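Local coordinates for protein paenibacillus xanthan lyase (Paenibacillus, PDB 6F2P) that cleaves the bacterial polysaccharide xanthan as a lyase, probably by the beta-elimination chemistry of polysaccharide lyase family 8, at residues F382-F387 with G410-Y415; R434-T439 with I511-K516; G571-R576 with N598-W603. One frame throughout, in Å; residues are numbered along the deposited sequence.

Contact 1: F382-F387 with G410-Y415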
# COMPACT_ATOMS: atom_id res chain seq x y z
N PHE A 382 -8.70 10.96 -10.69
CA PHE A 382 -8.51 9.60 -11.17
C PHE A 382 -8.39 8.67 -9.98
O PHE A 382 -7.52 8.84 -9.12
CB PHE A 382 -7.24 9.54 -12.01
CG PHE A 382 -7.01 8.21 -12.67
CD1 PHE A 382 -7.79 7.81 -13.75
CD2 PHE A 382 -5.99 7.37 -12.23
CE1 PHE A 382 -7.56 6.59 -14.38
CE2 PHE A 382 -5.76 6.16 -12.85
CZ PHE A 382 -6.54 5.77 -13.93
N GLY A 383 -9.27 7.68 -9.93
CA GLY A 383 -9.25 6.71 -8.86
C GLY A 383 -8.77 5.38 -9.39
O GLY A 383 -9.08 5.02 -10.52
N LEU A 384 -8.02 4.66 -8.57
CA LEU A 384 -7.50 3.37 -9.00
C LEU A 384 -7.81 2.29 -7.98
O LEU A 384 -7.46 2.41 -6.80
CB LEU A 384 -5.99 3.48 -9.24
CG LEU A 384 -5.33 2.27 -9.88
CD1 LEU A 384 -5.79 2.10 -11.32
CD2 LEU A 384 -3.85 2.47 -9.84
N SER A 385 -8.48 1.23 -8.45
CA SER A 385 -8.97 0.19 -7.56
C SER A 385 -8.34 -1.18 -7.82
O SER A 385 -8.57 -1.81 -8.85
CB SER A 385 -10.49 0.08 -7.67
OG SER A 385 -10.96 -0.99 -6.86
N MET A 386 -7.56 -1.65 -6.85
CA MET A 386 -6.83 -2.89 -7.01
C MET A 386 -7.17 -3.86 -5.89
O MET A 386 -7.88 -3.52 -4.94
CB MET A 386 -5.33 -2.61 -6.96
CG MET A 386 -4.84 -1.61 -7.98
SD MET A 386 -3.13 -1.11 -7.72
CE MET A 386 -3.31 0.08 -6.38
N PHE A 387 -6.66 -5.08 -6.00
CA PHE A 387 -6.65 -6.00 -4.87
C PHE A 387 -5.44 -6.92 -4.93
O PHE A 387 -4.77 -7.02 -5.95
CB PHE A 387 -7.99 -6.75 -4.72
CG PHE A 387 -8.13 -7.97 -5.59
CD1 PHE A 387 -8.50 -7.86 -6.92
CD2 PHE A 387 -7.96 -9.24 -5.05
CE1 PHE A 387 -8.66 -8.99 -7.71
CE2 PHE A 387 -8.13 -10.37 -5.83
CZ PHE A 387 -8.48 -10.24 -7.17
N GLY A 410 -8.25 -3.97 -11.07
CA GLY A 410 -7.52 -2.86 -11.65
C GLY A 410 -8.49 -1.94 -12.36
O GLY A 410 -8.26 -1.55 -13.51
N MET A 411 -9.58 -1.60 -11.69
CA MET A 411 -10.57 -0.71 -12.28
C MET A 411 -10.13 0.73 -12.15
O MET A 411 -9.54 1.12 -11.15
CB MET A 411 -11.92 -0.89 -11.58
CG MET A 411 -13.05 -0.09 -12.20
SD MET A 411 -14.56 -0.26 -11.24
CE MET A 411 -15.61 0.95 -12.06
N THR A 412 -10.42 1.53 -13.17
CA THR A 412 -10.07 2.94 -13.14
C THR A 412 -11.31 3.82 -13.16
O THR A 412 -12.25 3.59 -13.94
CB THR A 412 -9.15 3.31 -14.32
OG1 THR A 412 -9.85 3.11 -15.56
CG2 THR A 412 -7.94 2.42 -14.32
N TYR A 413 -11.32 4.84 -12.31
CA TYR A 413 -12.41 5.81 -12.29
C TYR A 413 -11.87 7.16 -12.73
O TYR A 413 -10.89 7.65 -12.17
CB TYR A 413 -12.98 5.97 -10.88
CG TYR A 413 -13.72 4.78 -10.33
CD1 TYR A 413 -13.04 3.69 -9.80
CD2 TYR A 413 -15.12 4.75 -10.31
CE1 TYR A 413 -13.72 2.61 -9.26
CE2 TYR A 413 -15.81 3.67 -9.77
CZ TYR A 413 -15.10 2.61 -9.25
OH TYR A 413 -15.76 1.52 -8.72
N LEU A 414 -12.51 7.78 -13.72
CA LEU A 414 -12.11 9.11 -14.17
C LEU A 414 -13.17 10.14 -13.82
O LEU A 414 -14.32 10.05 -14.27
CB LEU A 414 -11.83 9.13 -15.66
CG LEU A 414 -11.38 10.48 -16.22
CD1 LEU A 414 -9.99 10.88 -15.69
CD2 LEU A 414 -11.37 10.41 -17.73
N TYR A 415 -12.79 11.12 -13.00
CA TYR A 415 -13.72 12.12 -12.50
C TYR A 415 -13.49 13.45 -13.19
O TYR A 415 -12.35 13.90 -13.30
CB TYR A 415 -13.57 12.28 -10.99
CG TYR A 415 -14.03 11.06 -10.21
CD1 TYR A 415 -15.36 10.91 -9.85
CD2 TYR A 415 -13.13 10.06 -9.86
CE1 TYR A 415 -15.79 9.79 -9.15
CE2 TYR A 415 -13.55 8.94 -9.16
CZ TYR A 415 -14.88 8.81 -8.81
OH TYR A 415 -15.32 7.71 -8.12
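Two neighbouring antiparallel strands of a four-stranded sheet in the super-sandwich domain meet here, and a G1 beta bulge, in which Gly410 and Met411 both face Ser385, marks one end of the pairing. Gly383 pairs with Tyr413 through two hydrogen bonds: Gly383 N reaches Tyr413 O at 2.8 Å, and the return bond from Tyr413 N to Gly383 O is almost straight (175°). Glycine suits this place because a CB here would come close to Tyr413 CB and to CE2 of the Tyr415 ring.

On the face formed by Phe382, Leu384, Thr412 and Leu414, Phe382 carries the packing. Its CG stands anti to the backbone N (chi1 -174°), which swings the ring back over the partner strand. Phe382 CB is 4.1 Å from Tyr413 O, CG stays near the same oxygen, and Phe382 CD1 comes closer to it, at 3.5 Å. At the ring edge, Phe382 CD1 also meets Leu414 CD1 at 4.2 Å. Farther out, Phe382 CE1 approaches Thr412 CB, and the tip, Phe382 CZ, also touches Thr412 CG2, 3.7 Å away. Thr412 thus uses its methyl branch twice, since CG2 lies beside Leu384 CD1 as well. Met488 and Trp486 of strand 481-488 pack against this apolar face. An alanine in place of Phe382 would lose every ring contact with Thr412 and Leu414 and would probably loosen the packing against Met488.

At the bulge, Ser385 N donates to Met411 O at 2.9 Å, nearly along the C=O axis, while Met411 N returns a weak, bent bond to Ser385 O (134°).

Contact 2: R434-T439 with I511-K516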
# COMPACT_ATOMS: atom_id res chain seq x y z
N ARG A 434 -17.69 -5.39 -18.08
CA ARG A 434 -16.73 -4.53 -18.76
C ARG A 434 -16.54 -3.21 -18.05
O ARG A 434 -16.77 -2.14 -18.63
CB ARG A 434 -17.19 -4.26 -20.19
CG ARG A 434 -17.15 -5.49 -21.08
CD ARG A 434 -17.44 -5.16 -22.54
NE ARG A 434 -17.15 -6.30 -23.39
CZ ARG A 434 -17.75 -6.55 -24.55
NH1 ARG A 434 -18.69 -5.72 -25.00
NH2 ARG A 434 -17.42 -7.61 -25.27
N LEU A 435 -16.11 -3.27 -16.79
CA LEU A 435 -15.78 -2.08 -16.02
C LEU A 435 -14.43 -1.48 -16.46
O LEU A 435 -13.46 -2.21 -16.71
CB LEU A 435 -15.76 -2.41 -14.53
CG LEU A 435 -17.10 -2.84 -13.94
CD1 LEU A 435 -17.00 -3.18 -12.45
CD2 LEU A 435 -18.13 -1.75 -14.19
N PRO A 436 -14.35 -0.13 -16.55
CA PRO A 436 -13.18 0.56 -17.10
C PRO A 436 -11.86 0.17 -16.44
O PRO A 436 -11.80 -0.02 -15.22
CB PRO A 436 -13.47 2.03 -16.83
CG PRO A 436 -14.97 2.11 -16.72
CD PRO A 436 -15.40 0.81 -16.10
N GLY A 437 -10.83 0.03 -17.25
CA GLY A 437 -9.49 -0.21 -16.75
C GLY A 437 -9.18 -1.67 -16.49
O GLY A 437 -8.01 -2.07 -16.51
N THR A 438 -10.22 -2.46 -16.26
CA THR A 438 -10.05 -3.86 -15.87
C THR A 438 -9.55 -4.74 -17.01
O THR A 438 -9.82 -4.47 -18.18
CB THR A 438 -11.37 -4.45 -15.36
OG1 THR A 438 -12.39 -4.27 -16.35
CG2 THR A 438 -11.80 -3.76 -14.07
N THR A 439 -8.83 -5.80 -16.65
CA THR A 439 -8.55 -6.89 -17.58
C THR A 439 -9.32 -8.11 -17.14
O THR A 439 -9.12 -8.58 -16.03
CB THR A 439 -7.05 -7.23 -17.60
OG1 THR A 439 -6.32 -6.12 -18.14
CG2 THR A 439 -6.78 -8.46 -18.44
N ILE A 511 -10.60 -3.31 -20.66
CA ILE A 511 -11.55 -2.25 -20.94
C ILE A 511 -10.90 -0.88 -20.84
O ILE A 511 -10.42 -0.48 -19.78
CB ILE A 511 -12.76 -2.29 -19.98
CG1 ILE A 511 -13.30 -3.72 -19.86
CG2 ILE A 511 -13.83 -1.32 -20.45
CD1 ILE A 511 -13.59 -4.40 -21.18
N VAL A 512 -10.88 -0.16 -21.96
CA VAL A 512 -10.32 1.19 -21.95
C VAL A 512 -11.32 2.18 -21.38
O VAL A 512 -10.97 3.06 -20.58
CB VAL A 512 -9.90 1.65 -23.36
CG1 VAL A 512 -9.62 3.15 -23.37
CG2 VAL A 512 -8.68 0.89 -23.83
N GLU A 513 -12.58 2.04 -21.79
CA GLU A 513 -13.61 2.99 -21.43
C GLU A 513 -14.96 2.30 -21.34
O GLU A 513 -15.20 1.27 -21.99
CB GLU A 513 -13.64 4.12 -22.47
CG GLU A 513 -14.58 5.26 -22.16
CD GLU A 513 -14.43 5.78 -20.74
OE1 GLU A 513 -13.69 6.77 -20.54
OE2 GLU A 513 -15.07 5.23 -19.82
N ASN A 514 -15.84 2.83 -20.50
CA ASN A 514 -17.24 2.46 -20.50
C ASN A 514 -18.02 3.63 -19.93
O ASN A 514 -18.44 3.60 -18.79
CB ASN A 514 -17.50 1.18 -19.70
CG ASN A 514 -18.82 0.53 -20.06
OD1 ASN A 514 -19.69 1.17 -20.66
ND2 ASN A 514 -18.99 -0.74 -19.72
N ARG A 515 -18.18 4.68 -20.73
CA ARG A 515 -18.65 5.96 -20.23
C ARG A 515 -20.14 6.13 -20.42
O ARG A 515 -20.66 5.81 -21.48
CB ARG A 515 -17.94 7.10 -20.97
CG ARG A 515 -18.06 8.46 -20.31
CD ARG A 515 -17.08 8.57 -19.15
NE ARG A 515 -17.13 9.87 -18.50
CZ ARG A 515 -16.52 10.14 -17.35
NH1 ARG A 515 -15.82 9.19 -16.75
NH2 ARG A 515 -16.61 11.35 -16.80
N LYS A 516 -20.81 6.66 -19.40
CA LYS A 516 -22.22 6.99 -19.55
C LYS A 516 -22.37 8.29 -20.33
O LYS A 516 -21.65 9.25 -20.08
CB LYS A 516 -22.91 7.12 -18.19
CG LYS A 516 -24.41 6.98 -18.28
CD LYS A 516 -25.11 7.81 -17.24
CE LYS A 516 -24.67 7.42 -15.86
NZ LYS A 516 -25.08 8.47 -14.90
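Three hydrogen bonds fasten segment 434-439 to the strand segment 511-516. Asn514 ND2 donates to Arg434 O at 2.8 Å in a nearly straight bond (170°), with the oxygen lying in the plane of the amide but the donor above the carbonyl plane. Asparagine suits the site because ND2 supplies the N-H for Arg434 O, while OD1 still makes a weak bond with Thr601 OG1. At the far end, Ile511 N meets Thr438 O at 2.8 Å, nearly along the C=O axis, and Ile511 O accepts from Gly437 N.

Within the turn, Leu435 O is gripped by both Thr438 N and Thr438 OG1, which turns the hydroxyl onto that carbonyl. Ile511 packs along this turn: Ile511 CB sits 3.3 Å from Leu435 O, Ile511 CG1 lies alongside Thr438 OG1, and Ile511 CD1 ends against Arg434 CB and CG, each 3.7 Å away. From that crossing the Arg434 chain runs on extended, to a salt bridge with Glu509 and a cation-pi contact with Trp603. Pro436 CG lies across Asn514, 4.0 Å from its CB.

Leu435 to Thr438 form a type II beta turn, with Pro436 at the second position and Gly437 at the third, where, at phi 86°, a CB would jam against the carbonyl oxygen of Pro436. It leads into edge strand 439-441, while Val512 and Glu513 form a classic beta bulge opposite Leu602.

Contact 3: G571-R576 with N598-W603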
# COMPACT_ATOMS: atom_id res chain seq x y z
N GLY A 571 -15.44 -0.95 -30.29
CA GLY A 571 -16.28 0.13 -29.81
C GLY A 571 -17.76 -0.23 -29.86
O GLY A 571 -18.20 -0.98 -30.73
N LEU A 572 -18.52 0.31 -28.91
CA LEU A 572 -19.95 0.04 -28.84
C LEU A 572 -20.68 1.21 -28.20
O LEU A 572 -20.41 1.58 -27.06
CB LEU A 572 -20.21 -1.23 -28.03
CG LEU A 572 -21.68 -1.55 -27.74
CD1 LEU A 572 -22.48 -1.75 -29.02
CD2 LEU A 572 -21.81 -2.78 -26.86
N ARG A 573 -21.60 1.81 -28.95
CA ARG A 573 -22.50 2.82 -28.42
C ARG A 573 -23.91 2.23 -28.31
O ARG A 573 -24.55 1.95 -29.32
CB ARG A 573 -22.49 4.06 -29.31
CG ARG A 573 -23.32 5.20 -28.78
CD ARG A 573 -23.56 6.25 -29.84
NE ARG A 573 -22.31 6.77 -30.37
CZ ARG A 573 -21.78 7.93 -30.02
NH1 ARG A 573 -22.38 8.70 -29.11
NH2 ARG A 573 -20.63 8.33 -30.57
N GLU A 574 -24.39 1.99 -27.09
CA GLU A 574 -25.68 1.33 -26.93
C GLU A 574 -26.46 1.90 -25.76
O GLU A 574 -25.89 2.57 -24.89
CB GLU A 574 -25.50 -0.17 -26.74
CG GLU A 574 -24.73 -0.54 -25.50
CD GLU A 574 -24.75 -2.02 -25.22
OE1 GLU A 574 -24.26 -2.44 -24.15
OE2 GLU A 574 -25.27 -2.76 -26.06
N ALA A 575 -27.77 1.65 -25.77
CA ALA A 575 -28.64 1.96 -24.63
C ALA A 575 -28.74 0.72 -23.77
O ALA A 575 -28.86 -0.40 -24.29
CB ALA A 575 -30.01 2.40 -25.10
N ARG A 576 -28.68 0.89 -22.46
CA ARG A 576 -28.76 -0.26 -21.59
C ARG A 576 -29.85 -0.12 -20.55
O ARG A 576 -30.12 0.97 -20.06
CB ARG A 576 -27.40 -0.52 -20.94
CG ARG A 576 -26.37 -0.97 -21.94
CD ARG A 576 -25.07 -1.32 -21.27
NE ARG A 576 -25.22 -2.39 -20.29
CZ ARG A 576 -25.03 -3.67 -20.57
NH1 ARG A 576 -24.69 -4.04 -21.80
NH2 ARG A 576 -25.17 -4.59 -19.61
N ASN A 598 -27.36 5.39 -21.54
CA ASN A 598 -26.52 5.21 -22.73
C ASN A 598 -25.03 5.16 -22.41
O ASN A 598 -24.55 5.91 -21.57
CB ASN A 598 -26.79 6.33 -23.74
CG ASN A 598 -28.26 6.44 -24.09
OD1 ASN A 598 -28.92 5.43 -24.39
ND2 ASN A 598 -28.79 7.66 -24.03
N PHE A 599 -24.32 4.28 -23.10
CA PHE A 599 -22.90 4.06 -22.81
C PHE A 599 -22.02 3.98 -24.06
O PHE A 599 -22.43 3.44 -25.09
CB PHE A 599 -22.71 2.78 -21.99
CG PHE A 599 -23.21 2.86 -20.59
CD1 PHE A 599 -24.55 2.61 -20.29
CD2 PHE A 599 -22.35 3.18 -19.54
CE1 PHE A 599 -25.02 2.68 -18.98
CE2 PHE A 599 -22.81 3.25 -18.23
CZ PHE A 599 -24.15 3.00 -17.95
N MET A 600 -20.81 4.52 -23.94
CA MET A 600 -19.76 4.33 -24.93
C MET A 600 -18.69 3.42 -24.35
O MET A 600 -18.01 3.79 -23.40
CB MET A 600 -19.12 5.66 -25.32
CG MET A 600 -17.87 5.49 -26.19
SD MET A 600 -18.23 4.63 -27.74
CE MET A 600 -19.28 5.85 -28.53
N THR A 601 -18.54 2.24 -24.93
CA THR A 601 -17.60 1.25 -24.42
C THR A 601 -16.46 1.02 -25.41
O THR A 601 -16.69 0.70 -26.57
CB THR A 601 -18.33 -0.07 -24.18
OG1 THR A 601 -19.55 0.18 -23.49
CG2 THR A 601 -17.48 -1.01 -23.35
N LEU A 602 -15.22 1.20 -24.94
CA LEU A 602 -14.04 0.95 -25.76
C LEU A 602 -13.18 -0.11 -25.08
O LEU A 602 -12.97 -0.05 -23.87
CB LEU A 602 -13.23 2.24 -25.92
CG LEU A 602 -13.97 3.50 -26.40
CD1 LEU A 602 -13.07 4.71 -26.36
CD2 LEU A 602 -14.54 3.32 -27.79
N TRP A 603 -12.69 -1.09 -25.84
CA TRP A 603 -11.85 -2.13 -25.24
C TRP A 603 -10.89 -2.86 -26.18
O TRP A 603 -10.95 -2.71 -27.40
CB TRP A 603 -12.70 -3.13 -24.45
CG TRP A 603 -13.52 -4.09 -25.28
CD1 TRP A 603 -13.24 -5.41 -25.51
CD2 TRP A 603 -14.76 -3.82 -25.95
NE1 TRP A 603 -14.22 -5.97 -26.30
CE2 TRP A 603 -15.16 -5.02 -26.58
CE3 TRP A 603 -15.56 -2.68 -26.08
CZ2 TRP A 603 -16.34 -5.11 -27.33
CZ3 TRP A 603 -16.73 -2.78 -26.84
CH2 TRP A 603 -17.10 -3.98 -27.44
O HOH W 1 -21.69 -1.59 -22.96
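Strands 566-578 and 595-607, consecutive along the chain, run antiparallel as neighbours inside a five-stranded sheet of the super-sandwich domain. Two hydrogen-bonded pairs lie within the contact. Thr601 N gives Leu572 O a bond of 2.9 Å, and Phe599 N gives Glu574 O one of the same length, nearly along the C=O axis.

On the face of Arg573 and Met600, the Met600 chain bends at chi2 and chi3 and lays CE over one face of the Arg573 guanidinium, 3.5 Å from NH2. The unbranched, flexible methionine can fold its methyl onto this flat group, while Arg573 NH1 donates to the carbonyls of Asn523 and Gly521. On the other face, Leu572 CB touches the edge of the Trp603 ring at CZ3 (4.0 Å). Arg576 CD reaches Phe599 CD1 at 4.1 Å, the guanidinium standing almost perpendicular to the ring (82°).

Arg576 NH1 forms a salt bridge of 2.9 Å with Glu574 OE1, and Arg576 NE donates to Thr429 O. Glu574 OE1 also accepts from a water that bonds Thr601 OG1, so this partly exposed glutamate has OE1 met by a guanidinium and a water, which would probably favour its ionised form.

In the fold
From the N terminus, contact 1 closes first, bringing 410-415 back beside 382-387 across a loop without regular structure. The chain then passes helix 426-429 and enters the turn of contact 2, whose partner 511-516 arrives only after the strands between 457 and 501. Contact 3 closes last, pairing 571-576 with 598-603. The three follow in series, none nested or crossed, yet they are joined side to side. Thr412 N bonds to Pro436 O, and Arg515 NH1 to Leu414 O, linking the four-stranded sheet to contact 2. Strand 508-516 in turn borders strand 595-607, with Val512 N to Leu602 O and Met600 N to Arg515 O joining contact 2 to contact 3.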